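Local atomic coordinates of acyl-coenzyme A oxidase acox-1.2 (Caenorhabditis elegans, PDB entry 5K3J), a protein that catalyses the FAD-dependent desaturation of ascaroside-CoA thioesters with a five-carbon omega side chain, the first step of their peroxisomal beta-oxidation in pheromone biosynthesis. Residues T81-L84 against N85-I88; D91-E94 against E95-L99. All coordinates share one frame; numbering follows the deposited sequence.

Interaction 1 (T81-L84 against N85-I88); sequences TKYL and NQLI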
loop_
_atom_site.group_PDB
_atom_site.type_symbol
_atom_site.label_atom_id
_atom_site.label_comp_id
_atom_site.label_asym_id
_atom_site.label_seq_id
_atom_site.Cartn_x
_atom_site.Cartn_y
_atom_site.Cartn_z
ATOM N N THR A 81 -6.707 -28.800 -14.008
ATOM C CA THR A 81 -8.020 -29.179 -14.517
ATOM C C THR A 81 -8.086 -30.684 -14.773
ATOM O O THR A 81 -9.116 -31.318 -14.536
ATOM C CB THR A 81 -8.361 -28.407 -15.805
ATOM O OG1 THR A 81 -8.405 -27.003 -15.514
ATOM C CG2 THR A 81 -9.707 -28.841 -16.364
ATOM N N LYS A 82 -6.978 -31.256 -15.235
ATOM C CA LYS A 82 -6.898 -32.698 -15.440
ATOM C C LYS A 82 -7.013 -33.442 -14.112
ATOM O O LYS A 82 -7.787 -34.391 -13.986
ATOM C CB LYS A 82 -5.592 -33.070 -16.142
ATOM C CG LYS A 82 -5.040 -34.428 -15.739
ATOM C CD LYS A 82 -3.669 -34.687 -16.331
ATOM C CE LYS A 82 -2.930 -35.732 -15.514
ATOM N NZ LYS A 82 -3.815 -36.862 -15.111
ATOM N N TYR A 83 -6.246 -32.999 -13.122
ATOM C CA TYR A 83 -6.247 -33.634 -11.808
ATOM C C TYR A 83 -7.442 -33.212 -10.953
ATOM O O TYR A 83 -7.552 -33.625 -9.799
ATOM C CB TYR A 83 -4.952 -33.316 -11.055
ATOM C CG TYR A 83 -3.720 -34.042 -11.562
ATOM C CD1 TYR A 83 -3.542 -35.400 -11.324
ATOM C CD2 TYR A 83 -2.723 -33.364 -12.254
ATOM C CE1 TYR A 83 -2.417 -36.067 -11.777
ATOM C CE2 TYR A 83 -1.592 -34.021 -12.709
ATOM C CZ TYR A 83 -1.445 -35.372 -12.467
ATOM O OH TYR A 83 -0.325 -36.031 -12.918
ATOM N N LEU A 84 -8.340 -32.404 -11.513
ATOM C CA LEU A 84 -9.420 -31.809 -10.725
ATOM C C LEU A 84 -10.385 -32.847 -10.145
ATOM O O LEU A 84 -10.781 -32.744 -8.983
ATOM C CB LEU A 84 -10.203 -30.794 -11.563
ATOM C CG LEU A 84 -11.206 -29.941 -10.780
ATOM C CD1 LEU A 84 -10.496 -29.176 -9.685
ATOM C CD2 LEU A 84 -11.964 -28.981 -11.687
ATOM N N ASN A 85 -10.763 -33.840 -10.946
ATOM C CA ASN A 85 -11.737 -34.840 -10.512
ATOM C C ASN A 85 -11.152 -35.881 -9.567
ATOM O O ASN A 85 -11.884 -36.594 -8.879
ATOM C CB ASN A 85 -12.353 -35.539 -11.722
ATOM C CG ASN A 85 -13.657 -34.905 -12.152
ATOM O OD1 ASN A 85 -14.137 -33.962 -11.523
ATOM N ND2 ASN A 85 -14.238 -35.415 -13.233
ATOM N N GLN A 86 -9.828 -35.971 -9.543
ATOM C CA GLN A 86 -9.152 -36.856 -8.607
ATOM C C GLN A 86 -9.146 -36.237 -7.217
ATOM O O GLN A 86 -9.463 -36.888 -6.218
ATOM C CB GLN A 86 -7.712 -37.122 -9.039
ATOM C CG GLN A 86 -7.527 -37.708 -10.415
ATOM C CD GLN A 86 -6.087 -38.125 -10.644
ATOM O OE1 GLN A 86 -5.343 -38.383 -9.694
ATOM N NE2 GLN A 86 -5.684 -38.185 -11.905
ATOM N N LEU A 87 -8.790 -34.958 -7.175
ATOM C CA LEU A 87 -8.432 -34.283 -5.935
ATOM C C LEU A 87 -9.618 -33.742 -5.145
ATOM O O LEU A 87 -9.586 -33.733 -3.914
ATOM C CB LEU A 87 -7.459 -33.142 -6.242
ATOM C CG LEU A 87 -6.121 -33.566 -6.856
ATOM C CD1 LEU A 87 -5.398 -32.390 -7.509
ATOM C CD2 LEU A 87 -5.237 -34.225 -5.807
ATOM N N ILE A 88 -10.654 -33.269 -5.834
ATOM C CA ILE A 88 -11.807 -32.691 -5.138
ATOM C C ILE A 88 -13.176 -33.006 -5.740
ATOM O O ILE A 88 -13.291 -33.626 -6.799
ATOM C CB ILE A 88 -11.733 -31.148 -5.076
ATOM C CG1 ILE A 88 -11.844 -30.551 -6.485
ATOM C CG2 ILE A 88 -10.484 -30.666 -4.351
ATOM C CD1 ILE A 88 -12.098 -29.059 -6.492
#

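Interaction 2 (D91-E94 against E95-L99); sequences DNEE and ESLHL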
loop_
_atom_site.group_PDB
_atom_site.type_symbol
_atom_site.label_atom_id
_atom_site.label_comp_id
_atom_site.label_asym_id
_atom_site.label_seq_id
_atom_site.Cartn_x
_atom_site.Cartn_y
_atom_site.Cartn_z
ATOM N N ASP A 91 -17.857 -29.465 -7.924
ATOM C CA ASP A 91 -18.880 -28.460 -7.674
ATOM C C ASP A 91 -18.974 -28.105 -6.194
ATOM O O ASP A 91 -19.985 -27.572 -5.733
ATOM C CB ASP A 91 -20.231 -28.940 -8.206
ATOM C CG ASP A 91 -20.225 -29.104 -9.711
ATOM O OD1 ASP A 91 -19.311 -28.548 -10.359
ATOM O OD2 ASP A 91 -21.128 -29.780 -10.247
ATOM N N ASN A 92 -17.911 -28.413 -5.461
ATOM C CA ASN A 92 -17.754 -27.964 -4.085
ATOM C C ASN A 92 -16.882 -26.712 -4.076
ATOM O O ASN A 92 -15.659 -26.804 -4.198
ATOM C CB ASN A 92 -17.135 -29.069 -3.225
ATOM C CG ASN A 92 -17.134 -28.736 -1.745
ATOM O OD1 ASN A 92 -17.339 -27.591 -1.347
ATOM N ND2 ASN A 92 -16.894 -29.747 -0.918
ATOM N N GLU A 93 -17.507 -25.546 -3.936
ATOM C CA GLU A 93 -16.777 -24.292 -4.086
ATOM C C GLU A 93 -15.740 -24.089 -2.986
ATOM O O GLU A 93 -14.693 -23.491 -3.228
ATOM C CB GLU A 93 -17.726 -23.095 -4.119
ATOM C CG GLU A 93 -17.006 -21.820 -4.539
ATOM C CD GLU A 93 -17.898 -20.603 -4.580
ATOM O OE1 GLU A 93 -19.089 -20.721 -4.226
ATOM O OE2 GLU A 93 -17.401 -19.524 -4.968
ATOM N N GLU A 94 -16.025 -24.586 -1.786
ATOM C CA GLU A 94 -15.060 -24.494 -0.695
ATOM C C GLU A 94 -13.770 -25.227 -1.040
ATOM O O GLU A 94 -12.677 -24.699 -0.847
ATOM C CB GLU A 94 -15.647 -25.050 0.605
ATOM C CG GLU A 94 -16.481 -24.058 1.388
ATOM C CD GLU A 94 -16.658 -24.476 2.832
ATOM O OE1 GLU A 94 -16.559 -25.689 3.117
ATOM O OE2 GLU A 94 -16.886 -23.589 3.681
ATOM N N GLU A 95 -13.902 -26.440 -1.566
ATOM C CA GLU A 95 -12.735 -27.244 -1.912
ATOM C C GLU A 95 -11.989 -26.680 -3.116
ATOM O O GLU A 95 -10.759 -26.685 -3.145
ATOM C CB GLU A 95 -13.137 -28.692 -2.187
ATOM C CG GLU A 95 -13.494 -29.482 -0.934
ATOM C CD GLU A 95 -13.634 -30.970 -1.207
ATOM O OE1 GLU A 95 -13.466 -31.377 -2.375
ATOM O OE2 GLU A 95 -13.912 -31.735 -0.259
ATOM N N SER A 96 -12.731 -26.190 -4.105
ATOM C CA SER A 96 -12.120 -25.683 -5.331
ATOM C C SER A 96 -11.300 -24.429 -5.049
ATOM O O SER A 96 -10.245 -24.216 -5.651
ATOM C CB SER A 96 -13.184 -25.389 -6.387
ATOM O OG SER A 96 -12.604 -25.312 -7.675
ATOM N N LEU A 97 -11.794 -23.606 -4.127
ATOM C CA LEU A 97 -11.079 -22.411 -3.708
ATOM C C LEU A 97 -9.778 -22.752 -2.995
ATOM O O LEU A 97 -8.767 -22.086 -3.204
ATOM C CB LEU A 97 -11.957 -21.545 -2.805
ATOM C CG LEU A 97 -13.047 -20.731 -3.506
ATOM C CD1 LEU A 97 -13.653 -19.705 -2.553
ATOM C CD2 LEU A 97 -12.521 -20.061 -4.778
ATOM N N HIS A 98 -9.798 -23.783 -2.156
ATOM C CA HIS A 98 -8.580 -24.206 -1.474
ATOM C C HIS A 98 -7.564 -24.725 -2.480
ATOM O O HIS A 98 -6.381 -24.392 -2.411
ATOM C CB HIS A 98 -8.865 -25.289 -0.435
ATOM C CG HIS A 98 -7.626 -25.911 0.131
ATOM N ND1 HIS A 98 -6.896 -25.331 1.147
ATOM C CD2 HIS A 98 -6.973 -27.051 -0.197
ATOM C CE1 HIS A 98 -5.856 -26.093 1.430
ATOM N NE2 HIS A 98 -5.878 -27.144 0.631
ATOM N N LEU A 99 -8.036 -25.537 -3.420
ATOM C CA LEU A 99 -7.161 -26.143 -4.414
ATOM C C LEU A 99 -6.491 -25.096 -5.303
ATOM O O LEU A 99 -5.304 -25.201 -5.607
ATOM C CB LEU A 99 -7.946 -27.137 -5.271
ATOM C CG LEU A 99 -7.117 -27.884 -6.310
ATOM C CD1 LEU A 99 -6.039 -28.686 -5.619
ATOM C CD2 LEU A 99 -7.994 -28.786 -7.163
#

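Interaction 1 (T81-L84 against N85-I88)
Tyr83 and Leu84 meet Gln86, Leu87 and Ile88 in a local contact along a single short helical turn, 84-87, which closely follows helix 66-82 in the N-terminal region of the acyl-CoA oxidase fold. Tyr83 O accepts from Leu87 N at 3.2 Å and, weakly, from Gln86 N. The next carbonyl, Leu84 O, takes a straighter bond (163° at the hydrogen) from Ile88 N, where the chain leaves helical geometry. With CG anti to its carbonyl carbon (chi1 -73°), Tyr83 brings its ring alongside the Gln86 side chain, both pointing the same way, ring and amide planes turned 69° apart. Gln86 NE2 comes within 3.6 Å of Tyr83 CD1, and Lys82 CE lies over one face of the ring, toward its rim. Two separate apolar contacts join in: Leu84 CD1 touches Ile88 CD1 at 3.6 Å, and Leu87 CD1 rests on Tyr83 CB at 3.7 Å. Leu87 and Ile88 also pack on helix 36-49, and Tyr83 OH is hydrogen-bonded to Glu54 OE1. The turn is therefore amphipathic: aliphatic groups pack on its inner side, while the exposed Gln86 amide lies beside the Tyr83 ring, OE1 level with its edge and NE2 oblique to it.

Interaction 2 (D91-E94 against E95-L99)
Asn92 and Glu95 face each other across the first turn of helix 93-103, where Asn92 is the N-cap. Their side chains pass at a slant, with amide and carboxylate planes only 23° apart. The closest approach of the two side chains, Asn92 ND2 to Glu95 CG at 3.4 Å, brings the amide nitrogen against the aliphatic part of the glutamate. The side chain of Asn92, with CG anti to the backbone N (chi1 -172°), swings back over the helix start, and Asn92 OD1 accepts a weak capping bond from Glu94 N at 3.3 Å. Glu95 extends beyond CG and puts its carboxylate to use outside the turn: OE2 forms a salt bridge with Arg41 of helix 36-49, and OE1 accepts from Asp89 N. With an alanine here the carboxylate is gone, and Arg41 is likely to be left without this countercharge, Asp89 N without its acceptor and the Asn92 amide without the methylene it rests on. Glu93 OE2 forms a salt bridge with Lys291, and His98 NE2 is hydrogen-bonded to Thr46 OG1, so this part of the helix is tied to helices 287-315 and 36-49. Leu97 has its side chain about 6 Å from the bound ascaroside-CoA and about 7 Å from that of Glu299, a residue important for substrate specificity. At its backbone, Leu97 N donates to Glu93 O at 3.0 Å.

In the fold
Interactions 1 and 2 follow in series along the chain, with centres about 11 Å apart, both in the N-terminal region of the acyl-CoA oxidase. The first lies on the short helix 84-87, the second on the start of helix 93-103, and the connection between them folds back far enough for the two to touch. Leu84 CD1 packs on Leu99 CD2 at 3.6 Å, and Ile88 CD1 on Ser96 CA at the same distance. Helix 36-49 is their common neighbour: Ile45 receives Ile88 as well as His98 and Leu99. Interaction 1 lies away from the substrate and cofactor sites, whereas Leu97 in 91-99 comes near the bound substrate, so this packing joins the pocket side to a more peripheral helical turn.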